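PDB 6KYY: pyridine nucleotide-disulphide oxidoreductase dimerisation region from Escherichia coli BL21, which acts as an FAD-dependent flavoprotein disulfide reductase (RclA), induced by hypochlorous acid and probably involved in resistance to reactive chlorine species. Local coordinates for the interface of chains A and B. Numbering follows the deposited sequence. Chains: chain A/B, Pyridine nucleotide-disulphide oxidoreductase dimerisation region.

Contact 1: the interface of chains A and B. Residues chain A 55, 307-308, 340; chain B 430-433.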
# COMPACT_ATOMS: atom_id res chain seq x y z
N CYS A 55 7.07 -11.26 13.80
CA CYS A 55 6.63 -10.13 12.99
C CYS A 55 5.59 -9.30 13.73
O CYS A 55 5.76 -8.09 13.92
CB CYS A 55 6.05 -10.62 11.66
SG CYS A 55 6.79 -12.13 11.01
N THR A 307 7.88 -15.87 7.00
CA THR A 307 6.61 -16.51 7.29
C THR A 307 5.91 -16.97 6.01
O THR A 307 5.26 -18.02 5.99
CB THR A 307 5.72 -15.56 8.08
OG1 THR A 307 6.28 -15.36 9.39
CG2 THR A 307 4.30 -16.10 8.23
N TYR A 308 6.05 -16.20 4.93
CA TYR A 308 5.40 -16.58 3.67
C TYR A 308 6.07 -17.79 3.03
O TYR A 308 5.39 -18.60 2.39
CB TYR A 308 5.39 -15.41 2.69
CG TYR A 308 6.60 -14.49 2.77
CD1 TYR A 308 6.60 -13.39 3.62
CD2 TYR A 308 7.71 -14.70 1.97
CE1 TYR A 308 7.69 -12.55 3.70
CE2 TYR A 308 8.80 -13.86 2.03
CZ TYR A 308 8.79 -12.78 2.90
OH TYR A 308 9.88 -11.94 2.97
N PHE A 340 11.40 -3.71 7.76
CA PHE A 340 10.39 -2.77 8.24
C PHE A 340 11.01 -1.68 9.12
O PHE A 340 10.62 -1.46 10.27
CB PHE A 340 9.28 -3.52 8.97
CG PHE A 340 8.30 -4.18 8.04
CD1 PHE A 340 8.50 -5.49 7.63
CD2 PHE A 340 7.20 -3.49 7.57
CE1 PHE A 340 7.61 -6.10 6.77
CE2 PHE A 340 6.31 -4.10 6.71
CZ PHE A 340 6.51 -5.40 6.31
N ILE B 430 3.42 -15.71 -3.27
CA ILE B 430 4.24 -15.51 -2.08
C ILE B 430 4.34 -14.00 -1.86
O ILE B 430 5.20 -13.33 -2.43
CB ILE B 430 5.61 -16.16 -2.22
CG1 ILE B 430 5.46 -17.63 -2.61
CG2 ILE B 430 6.40 -16.01 -0.94
CD1 ILE B 430 6.69 -18.47 -2.34
N PHE B 431 3.46 -13.48 -1.01
CA PHE B 431 3.39 -12.05 -0.73
C PHE B 431 4.30 -11.67 0.44
O PHE B 431 4.72 -12.52 1.23
CB PHE B 431 1.95 -11.63 -0.42
CG PHE B 431 1.06 -11.56 -1.63
CD1 PHE B 431 1.14 -10.49 -2.50
CD2 PHE B 431 0.14 -12.56 -1.88
CE1 PHE B 431 0.31 -10.42 -3.61
CE2 PHE B 431 -0.69 -12.50 -2.99
CZ PHE B 431 -0.60 -11.43 -3.85
N THR B 432 4.58 -10.38 0.54
CA THR B 432 5.34 -9.86 1.66
C THR B 432 4.52 -9.96 2.95
O THR B 432 3.29 -10.01 2.93
CB THR B 432 5.76 -8.41 1.41
OG1 THR B 432 4.70 -7.72 0.73
CG2 THR B 432 7.01 -8.36 0.56
N HIS B 433 5.23 -10.01 4.08
CA HIS B 433 4.60 -10.25 5.37
C HIS B 433 5.35 -9.49 6.46
O HIS B 433 6.59 -9.54 6.48
CB HIS B 433 4.59 -11.75 5.70
CG HIS B 433 3.90 -12.09 6.98
ND1 HIS B 433 2.53 -12.13 7.11
CD2 HIS B 433 4.40 -12.43 8.19
CE1 HIS B 433 2.21 -12.48 8.34
NE2 HIS B 433 3.33 -12.66 9.02

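Contact 2: the interface of chains A and B. Residues chain A 411, 414-415; chain B 412, 415-416, 429.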
# COMPACT_ATOMS: atom_id res chain seq x y z
N ASN A 411 4.95 -6.25 -4.22
CA ASN A 411 4.21 -7.43 -4.65
C ASN A 411 3.79 -7.32 -6.11
O ASN A 411 3.60 -8.34 -6.79
CB ASN A 411 2.99 -7.64 -3.76
CG ASN A 411 3.36 -7.93 -2.31
OD1 ASN A 411 4.22 -8.76 -2.03
ND2 ASN A 411 2.73 -7.22 -1.39
N LYS A 414 6.96 -8.19 -8.22
CA LYS A 414 7.24 -9.62 -8.15
C LYS A 414 6.27 -10.42 -9.00
O LYS A 414 6.67 -11.39 -9.66
CB LYS A 414 7.19 -10.09 -6.69
CG LYS A 414 7.07 -11.60 -6.54
CD LYS A 414 6.28 -11.99 -5.30
CE LYS A 414 5.07 -11.09 -5.09
NZ LYS A 414 4.49 -11.27 -3.73
N MET A 415 5.00 -10.03 -9.02
CA MET A 415 3.99 -10.79 -9.75
C MET A 415 4.18 -10.67 -11.26
O MET A 415 4.00 -11.64 -12.00
CB MET A 415 2.60 -10.33 -9.34
CG MET A 415 1.47 -10.99 -10.10
SD MET A 415 0.07 -9.89 -10.32
CE MET A 415 0.00 -9.85 -12.10
N ILE B 412 -3.14 -4.82 -7.52
CA ILE B 412 -2.75 -6.21 -7.70
C ILE B 412 -3.90 -7.01 -8.30
O ILE B 412 -3.71 -7.83 -9.20
CB ILE B 412 -2.28 -6.82 -6.37
CG1 ILE B 412 -1.07 -6.07 -5.82
CG2 ILE B 412 -1.96 -8.30 -6.54
CD1 ILE B 412 -0.44 -6.73 -4.61
N MET B 415 -4.38 -6.29 -11.87
CA MET B 415 -3.31 -6.84 -12.69
C MET B 415 -3.73 -8.15 -13.34
O MET B 415 -3.76 -8.26 -14.58
CB MET B 415 -2.07 -7.05 -11.82
CG MET B 415 -1.11 -5.88 -11.80
SD MET B 415 -0.07 -5.82 -13.27
CE MET B 415 0.12 -4.05 -13.45
N VAL B 416 -4.08 -9.16 -12.54
CA VAL B 416 -4.39 -10.47 -13.08
C VAL B 416 -5.73 -10.48 -13.81
O VAL B 416 -5.97 -11.37 -14.64
CB VAL B 416 -4.36 -11.54 -11.98
CG1 VAL B 416 -3.10 -11.39 -11.14
CG2 VAL B 416 -5.59 -11.45 -11.10
N GLN B 429 0.22 -16.87 -4.40
CA GLN B 429 1.40 -16.03 -4.55
C GLN B 429 2.09 -15.82 -3.21
O GLN B 429 1.46 -15.75 -2.16
CB GLN B 429 1.01 -14.68 -5.16
CG GLN B 429 2.20 -13.86 -5.63
CD GLN B 429 1.79 -12.75 -6.58
OE1 GLN B 429 1.32 -13.01 -7.69
NE2 GLN B 429 1.97 -11.51 -6.15

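Contact 1: the interface of chains A and B
The composite active site of a pyridine nucleotide-disulphide oxidoreductase is assembled here, with B:His433, the active-site base that acts as proton acceptor in this family, brought up to A:Cys55 and A:Thr307 of the partner. A:Cys55 belongs to the CX4C redox pair and starts helix 55-65; by the family pattern it is the cysteine nearer the flavin. The pair is not joined as a disulphide in this structure, and A:Cys55 is instead a ligand of a copper ion.

Its SG comes in beside the CD2 corner of B:His433, close to the imidazole plane, 3.7 Å away. CG2 of A:Thr307, by contrast, lies over a face of the ring, 3.9 Å from the B:His433 ring centroid and offset toward the rim, a CH-pi contact. The threonine turns CG2 anti to its backbone N and OG1 anti to the carbonyl carbon (chi1 -68°), while its CB closes on CD2 of B:His433 at 3.4 Å. The histidine reaches this place because its CG is anti to the backbone N (chi1 -177°), which carries the ring away from the loop toward helices 55-65 and 307-322.

A:Tyr308, next on helix 307-322, supports the base of that side chain. CB of B:His433 lies in the plane of the phenol ring, at the edge, 3.3 Å from CD1 of A:Tyr308. The same ring has the backbone carbonyl O of B:Phe431 above its face rather than in its plane. From the same side as that carbonyl, CG2 of B:Ile430 comes over the CD2 rim of A:Tyr308 at 3.4 Å, the two side chains crossing at about a right angle. No N or O pair bridges the chains among the residues of this patch, so what they contribute across the interface is packing. Further along, A:Phe340 brings its ring rim to the histidine backbone, CE1 of A:Phe340 lying 3.6 Å from O of B:His433.

Contact 2: the interface of chains A and B
A:Met415 and B:Met415 meet across the dimer interface where the two copies of helix 406-418 approach each other. The terminal methyl CE of A:Met415 lies 3.5 Å from CB of B:Met415 and 3.6 Å from CG1 of B:Val416, and its side chain crosses both obliquely. CG of A:Met415 is anti to the backbone N (chi1 176°), sending the chain away from its own helix before bends at chi2 and chi3 direct the tip. The two copies of Met415 are modelled with different first torsions, a difference that may not be significant at this resolution.

Nearer the helix, the A:Met415 chain is crossed at about a right angle by the carboxamide of B:Gln429, whose CD is 3.8 Å from CB of A:Met415. Another apolar touch joins CB of A:Asn411 to CD1 of B:Ile412 at 3.7 Å.

The glutamine comes from a loop with an extended chain and meets A:Lys414 tip to tip, its CD 4.0 Å from CE of A:Lys414. This is packing, as no polar atoms of the two chains are within bonding reach. What positions the lysine is its own helix: it folds back at chi2 and chi3, and NZ of A:Lys414 donates to the carboxamide OD1 of A:Asn411 at 3.0 Å, with a C=O...N angle of 120° and the donor tilted 30° from the carbonyl plane.

Centres of C-alpha atoms place contact 1 and contact 2 about 14 Å apart, and one stretch of chain B serves both: B:Gln429 of contact 2 directly precedes B:Ile430 of contact 1 in the same loop. The centre of contact 2 is about 13 Å from B:His433, whereas the centre of contact 1 is about 25 Å from A:His433, which belongs to the twin site. Because the loop is continuous through both contacts, helix packing may help set its position. Each active site draws on both subunits, consistent with a dimer as the functional unit of this family.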